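Local coordinates for protein D-alanyl transferase DltD (Enterococcus faecium TX0133A04, PDB 6PFX) that probably transfers D-alanine in the D-alanylation of lipoteichoic acid, a step in building the cell wall of Gram-positive bacteria, at residues 49-54 with 204-209. Numbering follows the deposited sequence.
Sequences SRISPF and QKIDHE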
ATOM      1  N   SER A  49      -5.021   9.171   2.315  1.00 20.04           N
ATOM      2  CA  SER A  49      -6.107  10.104   2.573  1.00 28.00           C
ATOM      3  C   SER A  49      -5.622  11.478   3.030  1.00 26.46           C
ATOM      4  O   SER A  49      -6.452  12.353   3.300  1.00 32.56           O
ATOM      5  CB  SER A  49      -7.047   9.541   3.640  1.00 29.27           C
ATOM      6  OG  SER A  49      -6.431   9.613   4.913  1.00 27.55           O
ATOM      7  N   ARG A  50      -4.311  11.700   3.124  1.00 25.20           N
ATOM      8  CA  ARG A  50      -3.799  12.977   3.625  1.00 27.80           C
ATOM      9  C   ARG A  50      -3.812  13.989   2.479  1.00 16.95           C
ATOM     10  O   ARG A  50      -2.784  14.314   1.878  1.00 22.73           O
ATOM     11  CB  ARG A  50      -2.402  12.823   4.222  1.00 28.13           C
ATOM     12  CG  ARG A  50      -2.266  11.796   5.355  1.00 27.68           C
ATOM     13  CD  ARG A  50      -3.193  12.087   6.531  1.00 34.28           C
ATOM     14  NE  ARG A  50      -4.589  11.754   6.258  1.00 35.59           N
ATOM     15  CZ  ARG A  50      -5.630  12.333   6.854  1.00 42.34           C
ATOM     16  NH1 ARG A  50      -6.864  11.962   6.538  1.00 41.30           N
ATOM     17  NH2 ARG A  50      -5.435  13.291   7.753  1.00 44.91           N
ATOM     18  N   ILE A  51      -5.000  14.516   2.186  1.00 21.40           N
ATOM     19  CA  ILE A  51      -5.149  15.486   1.104  1.00 21.14           C
ATOM     20  C   ILE A  51      -4.640  16.844   1.580  1.00 22.32           C
ATOM     21  O   ILE A  51      -5.183  17.432   2.522  1.00 32.07           O
ATOM     22  CB  ILE A  51      -6.604  15.594   0.620  1.00 22.21           C
ATOM     23  CG1 ILE A  51      -7.210  14.219   0.324  1.00 29.25           C
ATOM     24  CG2 ILE A  51      -6.674  16.485  -0.643  1.00 21.79           C
ATOM     25  CD1 ILE A  51      -6.747  13.600  -0.962  1.00 23.97           C
ATOM     26  N   SER A  52      -3.595  17.334   0.931  1.00 22.06           N
ATOM     27  CA  SER A  52      -3.000  18.642   1.146  1.00 19.08           C
ATOM     28  C   SER A  52      -2.613  19.124  -0.247  1.00 18.76           C
ATOM     29  O   SER A  52      -2.771  18.379  -1.227  1.00 18.01           O
ATOM     30  CB  SER A  52      -1.753  18.535   2.008  1.00 21.95           C
ATOM     31  OG  SER A  52      -0.664  18.019   1.262  1.00 20.06           O
ATOM     32  N   PRO A  53      -2.076  20.335  -0.386  1.00 16.23           N
ATOM     33  CA  PRO A  53      -1.655  20.785  -1.723  1.00 15.73           C
ATOM     34  C   PRO A  53      -0.612  19.888  -2.378  1.00 14.71           C
ATOM     35  O   PRO A  53      -0.460  19.958  -3.606  1.00 17.80           O
ATOM     36  CB  PRO A  53      -1.124  22.206  -1.471  1.00 15.51           C
ATOM     37  CG  PRO A  53      -1.826  22.647  -0.213  1.00 17.74           C
ATOM     38  CD  PRO A  53      -1.945  21.398   0.628  1.00 17.33           C
ATOM     39  N   PHE A  54       0.069  19.018  -1.613  1.00 15.78           N
ATOM     40  CA  PHE A  54       1.197  18.219  -2.104  1.00 12.03           C
ATOM     41  C   PHE A  54       0.859  16.757  -2.334  1.00 11.83           C
ATOM     42  O   PHE A  54       1.706  16.009  -2.838  1.00 13.41           O
ATOM     43  CB  PHE A  54       2.389  18.381  -1.149  1.00 13.35           C
ATOM     44  CG  PHE A  54       2.609  19.806  -0.796  1.00 13.73           C
ATOM     45  CD1 PHE A  54       3.191  20.671  -1.709  1.00 13.99           C
ATOM     46  CD2 PHE A  54       2.114  20.317   0.387  1.00 11.80           C
ATOM     47  CE1 PHE A  54       3.323  22.013  -1.432  1.00 14.24           C
ATOM     48  CE2 PHE A  54       2.256  21.667   0.682  1.00 14.46           C
ATOM     49  CZ  PHE A  54       2.853  22.514  -0.229  1.00 14.05           C
ATOM     50  N   GLN A 204     -13.892  17.525  -4.111  1.00 34.40           N
ATOM     51  CA  GLN A 204     -14.006  18.936  -3.762  1.00 39.91           C
ATOM     52  C   GLN A 204     -12.822  19.375  -2.910  1.00 34.02           C
ATOM     53  O   GLN A 204     -12.333  20.502  -3.052  1.00 35.85           O
ATOM     54  CB  GLN A 204     -15.330  19.211  -3.052  1.00 47.47           C
ATOM     55  CG  GLN A 204     -15.557  20.689  -2.742  1.00 52.25           C
ATOM     56  CD  GLN A 204     -15.547  21.560  -3.991  1.00 62.86           C
ATOM     57  OE1 GLN A 204     -16.070  21.172  -5.037  1.00 64.07           O
ATOM     58  NE2 GLN A 204     -14.937  22.738  -3.889  1.00 58.78           N
ATOM     59  N   LYS A 205     -12.334  18.497  -2.031  1.00 33.53           N
ATOM     60  CA  LYS A 205     -11.152  18.833  -1.250  1.00 32.32           C
ATOM     61  C   LYS A 205      -9.911  18.910  -2.135  1.00 27.95           C
ATOM     62  O   LYS A 205      -9.084  19.815  -1.980  1.00 28.42           O
ATOM     63  CB  LYS A 205     -10.950  17.822  -0.125  1.00 31.16           C
ATOM     64  CG  LYS A 205      -9.877  18.270   0.841  1.00 34.23           C
ATOM     65  CD  LYS A 205      -9.718  17.344   2.017  1.00 42.70           C
ATOM     66  CE  LYS A 205      -8.590  17.833   2.919  1.00 37.68           C
ATOM     67  NZ  LYS A 205      -8.213  16.824   3.949  1.00 49.10           N
ATOM     68  N   ILE A 206      -9.768  17.969  -3.069  1.00 23.16           N
ATOM     69  CA  ILE A 206      -8.669  18.017  -4.031  1.00 21.63           C
ATOM     70  C   ILE A 206      -8.694  19.329  -4.809  1.00 28.35           C
ATOM     71  O   ILE A 206      -7.657  19.976  -4.994  1.00 27.77           O
ATOM     72  CB  ILE A 206      -8.728  16.783  -4.954  1.00 21.74           C
ATOM     73  CG1 ILE A 206      -8.483  15.514  -4.121  1.00 21.55           C
ATOM     74  CG2 ILE A 206      -7.722  16.880  -6.087  1.00 22.52           C
ATOM     75  CD1 ILE A 206      -8.683  14.183  -4.857  1.00 25.77           C
ATOM     76  N   ASP A 207      -9.877  19.744  -5.279  1.00 27.14           N
ATOM     77  CA  ASP A 207      -9.976  21.007  -6.007  1.00 27.28           C
ATOM     78  C   ASP A 207      -9.606  22.189  -5.116  1.00 30.34           C
ATOM     79  O   ASP A 207      -8.884  23.100  -5.541  1.00 33.80           O
ATOM     80  CB  ASP A 207     -11.397  21.204  -6.543  1.00 40.22           C
ATOM     81  CG  ASP A 207     -11.794  20.156  -7.568  1.00 48.06           C
ATOM     82  OD1 ASP A 207     -10.973  19.267  -7.873  1.00 49.26           O
ATOM     83  OD2 ASP A 207     -12.936  20.222  -8.072  1.00 56.72           O
ATOM     84  N   HIS A 208     -10.114  22.206  -3.882  1.00 29.41           N
ATOM     85  CA  HIS A 208      -9.793  23.285  -2.955  1.00 34.35           C
ATOM     86  C   HIS A 208      -8.288  23.397  -2.739  1.00 33.34           C
ATOM     87  O   HIS A 208      -7.705  24.477  -2.893  1.00 30.37           O
ATOM     88  CB  HIS A 208     -10.510  23.044  -1.625  1.00 32.86           C
ATOM     89  CG  HIS A 208     -10.233  24.091  -0.592  1.00 41.78           C
ATOM     90  ND1 HIS A 208      -9.867  23.786   0.700  1.00 46.94           N
ATOM     91  CD2 HIS A 208     -10.257  25.443  -0.666  1.00 44.66           C
ATOM     92  CE1 HIS A 208      -9.685  24.904   1.381  1.00 48.19           C
ATOM     93  NE2 HIS A 208      -9.914  25.924   0.574  1.00 51.35           N
ATOM     94  N   GLU A 209      -7.637  22.289  -2.377  1.00 26.87           N
ATOM     95  CA  GLU A 209      -6.203  22.334  -2.123  1.00 26.23           C
ATOM     96  C   GLU A 209      -5.427  22.755  -3.365  1.00 26.31           C
ATOM     97  O   GLU A 209      -4.381  23.402  -3.251  1.00 26.19           O
ATOM     98  CB  GLU A 209      -5.722  20.978  -1.598  1.00 23.28           C
ATOM     99  CG  GLU A 209      -6.409  20.514  -0.308  1.00 24.32           C
ATOM    100  CD  GLU A 209      -6.087  21.377   0.901  1.00 33.86           C
ATOM    101  OE1 GLU A 209      -5.120  22.161   0.845  1.00 33.28           O
ATOM    102  OE2 GLU A 209      -6.809  21.268   1.916  1.00 39.91           O
TER
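The irregular loop 49-54, which leads from strand 39-43 towards helix 56-62, runs beside one face of helix 203-210, with the CA atoms 6.7 Å apart at I51 and I206 and closing to 4.8 Å at P53 and E209. I51 carries most of the contact, its CB directed at the helix. With CG2 anti to the backbone N, that methyl meets CG of K205, CG1 of I206 and, at 4.1 Å, CG of E209, three residues that line a single helix face; V58 of helix 56-62 adds to the same apolar cluster. K205 crosses I51 obliquely as a fully extended chain, its CE 3.8 Å from I51 CB, and this reach carries NZ to I51 O for a weak hydrogen bond of 3.4 Å. E209 CB and CG lie against the S52-P53 peptide, and the bend at chi2 (-67°) turns the carboxylate so that OE1 comes 3.3 Å from P53 CD. The same OE1 makes a salt bridge with R212. Inside the loop, R50 grips S49 OG side-on through NE and NH1, almost in the guanidinium plane, while its NH2 makes a salt bridge with E344, and S52 OG accepts from F54 N at 3.1 Å to close an ST turn. S49 OG also bonds S46 O, and S46 is probably the serine of a Ser-His-Asp triad, consistent with the SGNH-hydrolase clan. The union of loop and helix therefore rests chiefly on aliphatic packing, the lysine adding a weak polar tie and the buried glutamate having its charge answered by R212 rather than by the loop.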